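Long-range contact in uncharacterized protein (Bacteroides fragilis, PDB 3NNG), which is of unknown function but carries a calcium-bound F5/8 type C (discoidin-like) domain, a family whose members often bind carbohydrates or membranes: residues W54-T66 / N141-I154. The protein carries 1 engineered substitution. Numbering follows the deposited sequence.
Sequences WGVANAGECWWNT and NCLTPDNYTGFAEI. With CA (calcium ion), chain C.
The carbonyl oxygen of C142 accepts from water 2, which also donates to C62 O, and lies close to water 1, which accepts from V56 N and may share its protons between C142 O and P145 O. That C62 O in turn takes C142 N at 2.8 Å, a bond beside the antiparallel W63-N141 pair that joins strands 63-68 and 124-144.

Just past the W54-Y148 pair, G55 N reaches N147 O at 2.7 Å, from above the carbonyl plane. G55 is the N-cap residue of the short helix 56-59, and its lack of a side chain suits the spot, since a beta carbon would run into the backbone of D146 and N147. Two residues on, in the first turn of the helix, A57 N meets D146 O at 2.8 Å on an in-plane lone pair, and the small methyl of A57 lets the helix settle against this loop. Y148 offers a ring face to N58 ND2, 3.4 Å from Y148 CZ, with amide and ring nearly perpendicular.

These loops belong to the antiparallel beta-sandwich expected of an F5/8 type C domain. In its interior the CG of W64, held opposite the backbone N (chi1 -179°), carries the indole toward strand 148-159, where F151 and I154 lie over one face. F151 turns its edge to the five-membered ring, planes 66° apart, while the I154 CG2 methyl sits 3.9 Å from the six-membered ring centroid in a CH-pi contact; W64 NE1 has its polar partner in A39. Between F151 and I154 the chain binds calcium through A152 O (2.5 Å) and E153 OE2, together with L41, D44, E46 and T49, while E153 OE1 is salt-bridged to R19.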
ATOM      1  N   TRP A  54     -13.187  -1.720   5.428  1.00 20.87           N
ATOM      2  CA  TRP A  54     -13.669  -3.069   5.678  1.00 23.04           C
ATOM      3  C   TRP A  54     -12.710  -4.075   5.056  1.00 22.94           C
ATOM      4  O   TRP A  54     -12.196  -3.846   3.954  1.00 18.57           O
ATOM      5  CB  TRP A  54     -15.045  -3.253   5.034  1.00 20.55           C
ATOM      6  CG  TRP A  54     -16.151  -2.614   5.793  1.00 25.95           C
ATOM      7  CD1 TRP A  54     -16.868  -3.173   6.810  1.00 29.11           C
ATOM      8  CD2 TRP A  54     -16.684  -1.302   5.598  1.00 20.13           C
ATOM      9  NE1 TRP A  54     -17.803  -2.289   7.271  1.00 25.72           N
ATOM     10  CE2 TRP A  54     -17.723  -1.129   6.539  1.00 27.27           C
ATOM     11  CE3 TRP A  54     -16.387  -0.250   4.724  1.00 23.75           C
ATOM     12  CZ2 TRP A  54     -18.466   0.048   6.638  1.00 20.50           C
ATOM     13  CZ3 TRP A  54     -17.124   0.921   4.817  1.00 23.57           C
ATOM     14  CH2 TRP A  54     -18.147   1.063   5.774  1.00 22.42           C
ATOM     15  N   GLY A  55     -12.486  -5.186   5.760  1.00 17.39           N
ATOM     16  CA  GLY A  55     -11.675  -6.289   5.263  1.00 18.52           C
ATOM     17  C   GLY A  55     -12.439  -7.110   4.240  1.00 20.37           C
ATOM     18  O   GLY A  55     -13.603  -6.833   3.988  1.00 18.94           O
ATOM     19  N   VAL A  56     -11.797  -8.107   3.636  1.00 22.91           N
ATOM     20  CA  VAL A  56     -12.453  -8.907   2.598  1.00 26.05           C
ATOM     21  C   VAL A  56     -13.662  -9.688   3.097  1.00 24.68           C
ATOM     22  O   VAL A  56     -14.555  -9.998   2.314  1.00 24.10           O
ATOM     23  CB  VAL A  56     -11.503  -9.908   1.929  1.00 31.84           C
ATOM     24  CG1 VAL A  56     -10.390  -9.188   1.178  1.00 27.06           C
ATOM     25  CG2 VAL A  56     -10.912 -10.865   2.970  1.00 32.12           C
ATOM     26  N   ALA A  57     -13.682 -10.038   4.379  1.00 25.79           N
ATOM     27  CA  ALA A  57     -14.721 -10.934   4.885  1.00 27.53           C
ATOM     28  C   ALA A  57     -16.067 -10.239   4.934  1.00 33.71           C
ATOM     29  O   ALA A  57     -17.105 -10.851   4.683  1.00 26.50           O
ATOM     30  CB  ALA A  57     -14.359 -11.440   6.268  1.00 30.15           C
ATOM     31  N   ASN A  58     -16.029  -8.953   5.265  1.00 35.88           N
ATOM     32  CA  ASN A  58     -17.222  -8.138   5.343  1.00 49.25           C
ATOM     33  C   ASN A  58     -17.632  -7.677   3.947  1.00 52.16           C
ATOM     34  O   ASN A  58     -18.639  -8.127   3.390  1.00 55.97           O
ATOM     35  CB  ASN A  58     -16.967  -6.931   6.259  1.00 55.34           C
ATOM     36  CG  ASN A  58     -16.566  -7.339   7.682  1.00 59.36           C
ATOM     37  OD1 ASN A  58     -16.361  -8.518   7.970  1.00 64.47           O
ATOM     38  ND2 ASN A  58     -16.456  -6.362   8.574  1.00 57.01           N
ATOM     39  N   ALA A  59     -16.806  -6.811   3.367  1.00 34.23           N
ATOM     40  CA  ALA A  59     -17.154  -6.106   2.141  1.00 31.37           C
ATOM     41  C   ALA A  59     -16.900  -6.899   0.863  1.00 30.79           C
ATOM     42  O   ALA A  59     -17.223  -6.434  -0.223  1.00 30.00           O
ATOM     43  CB  ALA A  59     -16.418  -4.762   2.088  1.00 32.18           C
ATOM     44  N   GLY A  60     -16.313  -8.084   0.987  1.00 30.23           N
ATOM     45  CA  GLY A  60     -16.030  -8.900  -0.181  1.00 24.91           C
ATOM     46  C   GLY A  60     -14.697  -8.592  -0.834  1.00 23.58           C
ATOM     47  O   GLY A  60     -14.093  -9.459  -1.459  1.00 30.60           O
ATOM     48  N   GLU A  61     -14.232  -7.353  -0.708  1.00 14.54           N
ATOM     49  CA  GLU A  61     -12.919  -7.016  -1.230  1.00 15.55           C
ATOM     50  C   GLU A  61     -12.274  -5.951  -0.368  1.00 19.41           C
ATOM     51  O   GLU A  61     -12.954  -5.257   0.393  1.00 21.41           O
ATOM     52  CB  GLU A  61     -13.021  -6.538  -2.678  1.00 15.42           C
ATOM     53  CG  GLU A  61     -13.828  -5.264  -2.828  1.00 20.71           C
ATOM     54  CD  GLU A  61     -14.090  -4.922  -4.283  1.00 25.77           C
ATOM     55  OE1 GLU A  61     -14.649  -5.785  -5.000  1.00 27.73           O
ATOM     56  OE2 GLU A  61     -13.738  -3.800  -4.701  1.00 19.67           O
ATOM     57  N   CYS A  62     -10.959  -5.809  -0.499  1.00 14.45           N
ATOM     58  CA  CYS A  62     -10.211  -4.876   0.344  1.00 15.04           C
ATOM     59  C   CYS A  62      -8.903  -4.513  -0.337  1.00 15.96           C
ATOM     60  O   CYS A  62      -7.992  -5.346  -0.424  1.00 14.48           O
ATOM     61  CB  CYS A  62      -9.922  -5.513   1.704  1.00 14.96           C
ATOM     62  SG  CYS A  62      -9.096  -4.398   2.885  1.00 23.10           S
ATOM     63  N   TRP A  63      -8.801  -3.283  -0.828  1.00 12.16           N
ATOM     64  CA  TRP A  63      -7.623  -2.917  -1.618  1.00 19.72           C
ATOM     65  C   TRP A  63      -7.366  -1.408  -1.680  1.00 15.55           C
ATOM     66  O   TRP A  63      -8.264  -0.591  -1.439  1.00 16.83           O
ATOM     67  CB  TRP A  63      -7.713  -3.523  -3.025  1.00 13.01           C
ATOM     68  CG  TRP A  63      -8.970  -3.141  -3.773  1.00 14.62           C
ATOM     69  CD1 TRP A  63     -10.131  -3.862  -3.852  1.00 15.48           C
ATOM     70  CD2 TRP A  63      -9.191  -1.941  -4.532  1.00 10.58           C
ATOM     71  NE1 TRP A  63     -11.061  -3.183  -4.608  1.00 16.60           N
ATOM     72  CE2 TRP A  63     -10.506  -2.005  -5.040  1.00 15.12           C
ATOM     73  CE3 TRP A  63      -8.406  -0.813  -4.821  1.00 13.06           C
ATOM     74  CZ2 TRP A  63     -11.053  -0.985  -5.824  1.00 24.20           C
ATOM     75  CZ3 TRP A  63      -8.953   0.199  -5.600  1.00 15.09           C
ATOM     76  CH2 TRP A  63     -10.261   0.104  -6.095  1.00 17.52           C
ATOM     77  N   TRP A  64      -6.121  -1.058  -1.980  1.00 13.36           N
ATOM     78  CA  TRP A  64      -5.702   0.326  -2.132  1.00 14.46           C
ATOM     79  C   TRP A  64      -4.878   0.407  -3.421  1.00 18.65           C
ATOM     80  O   TRP A  64      -4.101  -0.497  -3.733  1.00 16.94           O
ATOM     81  CB  TRP A  64      -4.907   0.786  -0.897  1.00 11.11           C
ATOM     82  CG  TRP A  64      -4.432   2.236  -0.923  1.00 12.18           C
ATOM     83  CD1 TRP A  64      -4.993   3.321  -0.270  1.00  9.54           C
ATOM     84  CD2 TRP A  64      -3.270   2.737  -1.600  1.00 17.10           C
ATOM     85  NE1 TRP A  64      -4.244   4.458  -0.514  1.00 14.12           N
ATOM     86  CE2 TRP A  64      -3.198   4.131  -1.337  1.00  8.72           C
ATOM     87  CE3 TRP A  64      -2.287   2.142  -2.406  1.00 17.97           C
ATOM     88  CZ2 TRP A  64      -2.186   4.929  -1.859  1.00  9.37           C
ATOM     89  CZ3 TRP A  64      -1.275   2.944  -2.929  1.00  8.44           C
ATOM     90  CH2 TRP A  64      -1.232   4.324  -2.650  1.00  8.42           C
ATOM     91  N   ASN A  65      -5.066   1.475  -4.183  1.00 10.71           N
ATOM     92  CA  ASN A  65      -4.544   1.546  -5.545  1.00 12.80           C
ATOM     93  C   ASN A  65      -3.964   2.920  -5.805  1.00 15.61           C
ATOM     94  O   ASN A  65      -4.501   3.919  -5.312  1.00 14.05           O
ATOM     95  CB  ASN A  65      -5.671   1.279  -6.547  1.00 10.67           C
ATOM     96  CG  ASN A  65      -5.178   1.177  -7.983  1.00 12.35           C
ATOM     97  OD1 ASN A  65      -5.028   2.187  -8.684  1.00 17.74           O
ATOM     98  ND2 ASN A  65      -4.929  -0.043  -8.428  1.00 10.41           N
ATOM     99  N   THR A  66      -2.868   2.975  -6.561  1.00 13.76           N
ATOM    100  CA  THR A  66      -2.325   4.253  -7.009  1.00 16.20           C
ATOM    101  C   THR A  66      -1.969   4.236  -8.498  1.00 18.91           C
ATOM    102  O   THR A  66      -1.347   3.288  -9.001  1.00 15.57           O
ATOM    103  CB  THR A  66      -1.092   4.701  -6.170  1.00 17.73           C
ATOM    104  OG1 THR A  66      -0.628   5.975  -6.640  1.00 15.80           O
ATOM    105  CG2 THR A  66       0.048   3.681  -6.274  1.00 15.77           C
ATOM    106  N   ASN A 141      -3.940  -5.749  -2.620  1.00 11.77           N
ATOM    107  CA  ASN A 141      -5.116  -6.458  -2.119  1.00  8.48           C
ATOM    108  C   ASN A 141      -4.823  -7.022  -0.734  1.00 19.36           C
ATOM    109  O   ASN A 141      -4.002  -7.946  -0.599  1.00 16.88           O
ATOM    110  CB  ASN A 141      -5.509  -7.588  -3.077  1.00 19.82           C
ATOM    111  CG  ASN A 141      -6.031  -7.063  -4.409  1.00 28.90           C
ATOM    112  OD1 ASN A 141      -6.938  -6.231  -4.437  1.00 23.14           O
ATOM    113  ND2 ASN A 141      -5.454  -7.537  -5.516  1.00 27.27           N
ATOM    114  N   CYS A 142      -5.477  -6.454   0.284  1.00 10.40           N
ATOM    115  CA  CYS A 142      -5.230  -6.811   1.671  1.00 13.99           C
ATOM    116  C   CYS A 142      -6.007  -8.063   2.015  1.00 19.16           C
ATOM    117  O   CYS A 142      -7.228  -8.088   1.894  1.00 14.95           O
ATOM    118  CB  CYS A 142      -5.604  -5.645   2.600  1.00  5.95           C
ATOM    119  SG  CYS A 142      -4.642  -4.148   2.170  1.00 17.27           S
ATOM    120  N   LEU A 143      -5.280  -9.102   2.414  1.00 17.56           N
ATOM    121  CA  LEU A 143      -5.872 -10.404   2.707  1.00 27.67           C
ATOM    122  C   LEU A 143      -6.292 -10.553   4.169  1.00 21.71           C
ATOM    123  O   LEU A 143      -7.437 -10.905   4.454  1.00 20.12           O
ATOM    124  CB  LEU A 143      -4.916 -11.534   2.297  1.00 19.57           C
ATOM    125  CG  LEU A 143      -4.554 -11.515   0.808  1.00 21.80           C
ATOM    126  CD1 LEU A 143      -3.504 -12.579   0.482  1.00 20.27           C
ATOM    127  CD2 LEU A 143      -5.807 -11.683  -0.074  1.00 17.49           C
ATOM    128  N   THR A 144      -5.372 -10.299   5.098  1.00 15.38           N
ATOM    129  CA  THR A 144      -5.739 -10.318   6.505  1.00 14.25           C
ATOM    130  C   THR A 144      -5.144  -9.091   7.201  1.00 18.16           C
ATOM    131  O   THR A 144      -4.122  -8.575   6.762  1.00 17.99           O
ATOM    132  CB  THR A 144      -5.252 -11.613   7.222  1.00 21.97           C
ATOM    133  OG1 THR A 144      -3.822 -11.658   7.196  1.00 24.04           O
ATOM    134  CG2 THR A 144      -5.814 -12.877   6.547  1.00 19.92           C
ATOM    135  N   PRO A 145      -5.792  -8.623   8.280  1.00 15.81           N
ATOM    136  CA  PRO A 145      -7.032  -9.218   8.796  1.00 20.07           C
ATOM    137  C   PRO A 145      -8.190  -9.034   7.822  1.00 21.02           C
ATOM    138  O   PRO A 145      -8.145  -8.111   7.010  1.00 24.13           O
ATOM    139  CB  PRO A 145      -7.285  -8.447  10.101  1.00 25.96           C
ATOM    140  CG  PRO A 145      -6.502  -7.208   9.990  1.00 24.33           C
ATOM    141  CD  PRO A 145      -5.303  -7.533   9.139  1.00 19.96           C
ATOM    142  N   ASP A 146      -9.201  -9.905   7.889  1.00 18.17           N
ATOM    143  CA  ASP A 146     -10.312  -9.846   6.934  1.00 20.24           C
ATOM    144  C   ASP A 146     -11.566  -9.138   7.446  1.00 22.07           C
ATOM    145  O   ASP A 146     -12.579  -9.069   6.746  1.00 25.18           O
ATOM    146  CB  ASP A 146     -10.652 -11.234   6.360  1.00 19.77           C
ATOM    147  CG  ASP A 146     -11.177 -12.211   7.403  1.00 26.36           C
ATOM    148  OD1 ASP A 146     -11.553 -11.801   8.526  1.00 22.28           O
ATOM    149  OD2 ASP A 146     -11.209 -13.416   7.081  1.00 32.91           O
ATOM    150  N   ASN A 147     -11.501  -8.604   8.659  1.00 19.25           N
ATOM    151  CA  ASN A 147     -12.641  -7.853   9.171  1.00 18.95           C
ATOM    152  C   ASN A 147     -12.504  -6.352   8.904  1.00 20.73           C
ATOM    153  O   ASN A 147     -13.385  -5.741   8.294  1.00 19.37           O
ATOM    154  CB  ASN A 147     -12.929  -8.158  10.652  1.00 17.77           C
ATOM    155  CG  ASN A 147     -11.706  -7.987  11.550  1.00 30.75           C
ATOM    156  OD1 ASN A 147     -10.572  -7.848  11.079  1.00 20.78           O
ATOM    157  ND2 ASN A 147     -11.940  -7.995  12.861  1.00 32.41           N
ATOM    158  N   TYR A 148     -11.403  -5.772   9.367  1.00 20.13           N
ATOM    159  CA  TYR A 148     -11.096  -4.368   9.118  1.00 22.30           C
ATOM    160  C   TYR A 148      -9.588  -4.232   9.051  1.00 21.90           C
ATOM    161  O   TYR A 148      -8.879  -4.932   9.763  1.00 23.77           O
ATOM    162  CB  TYR A 148     -11.646  -3.478  10.233  1.00 19.88           C
ATOM    163  CG  TYR A 148     -13.149  -3.603  10.438  1.00 21.18           C
ATOM    164  CD1 TYR A 148     -13.671  -4.559  11.299  1.00 24.92           C
ATOM    165  CD2 TYR A 148     -14.035  -2.761   9.776  1.00 14.78           C
ATOM    166  CE1 TYR A 148     -15.034  -4.678  11.501  1.00 29.08           C
ATOM    167  CE2 TYR A 148     -15.409  -2.874   9.961  1.00 22.23           C
ATOM    168  CZ  TYR A 148     -15.901  -3.837  10.826  1.00 34.69           C
ATOM    169  OH  TYR A 148     -17.254  -3.969  11.022  1.00 42.68           O
ATOM    170  N   THR A 149      -9.092  -3.345   8.195  1.00 20.10           N
ATOM    171  CA  THR A 149      -7.667  -3.050   8.176  1.00 15.75           C
ATOM    172  C   THR A 149      -7.398  -1.738   7.425  1.00 20.05           C
ATOM    173  O   THR A 149      -8.330  -1.049   6.987  1.00 16.47           O
ATOM    174  CB  THR A 149      -6.844  -4.255   7.582  1.00 21.85           C
ATOM    175  OG1 THR A 149      -5.442  -4.079   7.831  1.00 19.48           O
ATOM    176  CG2 THR A 149      -7.075  -4.410   6.075  1.00 16.68           C
ATOM    177  N   GLY A 150      -6.121  -1.400   7.276  1.00 19.89           N
ATOM    178  CA  GLY A 150      -5.722  -0.200   6.564  1.00 22.11           C
ATOM    179  C   GLY A 150      -4.259   0.076   6.842  1.00 20.90           C
ATOM    180  O   GLY A 150      -3.552  -0.800   7.325  1.00 19.88           O
ATOM    181  N   PHE A 151      -3.806   1.290   6.547  1.00 14.66           N
ATOM    182  CA  PHE A 151      -2.442   1.682   6.886  1.00 12.13           C
ATOM    183  C   PHE A 151      -2.276   3.189   6.790  1.00 19.41           C
ATOM    184  O   PHE A 151      -2.976   3.844   6.023  1.00 16.79           O
ATOM    185  CB  PHE A 151      -1.392   0.939   6.046  1.00 10.54           C
ATOM    186  CG  PHE A 151      -1.733   0.832   4.573  1.00 16.87           C
ATOM    187  CD1 PHE A 151      -2.003  -0.403   3.999  1.00 17.41           C
ATOM    188  CD2 PHE A 151      -1.745   1.962   3.759  1.00  6.91           C
ATOM    189  CE1 PHE A 151      -2.308  -0.511   2.644  1.00 19.80           C
ATOM    190  CE2 PHE A 151      -2.043   1.870   2.413  1.00  8.58           C
ATOM    191  CZ  PHE A 151      -2.335   0.625   1.843  1.00 14.83           C
ATOM    192  N   ALA A 152      -1.369   3.735   7.594  1.00 15.09           N
ATOM    193  CA  ALA A 152      -1.277   5.179   7.742  1.00 16.91           C
ATOM    194  C   ALA A 152      -0.366   5.752   6.688  1.00 16.51           C
ATOM    195  O   ALA A 152      -0.566   6.863   6.229  1.00 11.79           O
ATOM    196  CB  ALA A 152      -0.793   5.548   9.122  1.00 17.98           C
ATOM    197  N   GLU A 153       0.626   4.973   6.290  1.00 15.66           N
ATOM    198  CA  GLU A 153       1.583   5.422   5.299  1.00 13.06           C
ATOM    199  C   GLU A 153       2.035   4.254   4.457  1.00 16.37           C
ATOM    200  O   GLU A 153       2.503   3.255   4.988  1.00 13.43           O
ATOM    201  CB  GLU A 153       2.792   6.049   5.999  1.00 18.20           C
ATOM    202  CG  GLU A 153       2.514   7.466   6.461  1.00 27.56           C
ATOM    203  CD  GLU A 153       2.243   8.383   5.277  1.00 28.84           C
ATOM    204  OE1 GLU A 153       3.093   8.442   4.368  1.00 32.36           O
ATOM    205  OE2 GLU A 153       1.186   9.033   5.247  1.00 23.42           O
ATOM    206  N   ILE A 154       1.883   4.387   3.143  1.00 17.42           N
ATOM    207  CA  ILE A 154       2.482   3.459   2.203  1.00 18.58           C
ATOM    208  C   ILE A 154       3.442   4.204   1.280  1.00 19.49           C
ATOM    209  O   ILE A 154       3.196   5.350   0.904  1.00 12.28           O
ATOM    210  CB  ILE A 154       1.435   2.754   1.346  1.00 21.77           C
ATOM    211  CG1 ILE A 154       2.113   1.664   0.508  1.00 15.28           C
ATOM    212  CG2 ILE A 154       0.677   3.779   0.459  1.00 10.00           C
ATOM    213  CD1 ILE A 154       1.126   0.692  -0.119  1.00 21.86           C
TER
HETATM  214 CA    CA C 402      -1.027   9.218   6.694  1.00 22.95          CA
HETATM  215  O   HOH W   1      -9.079  -7.957   4.053  1.00 20.71           O
HETATM  216  O   HOH W   2      -7.845  -8.488  -0.777  1.00 28.68           O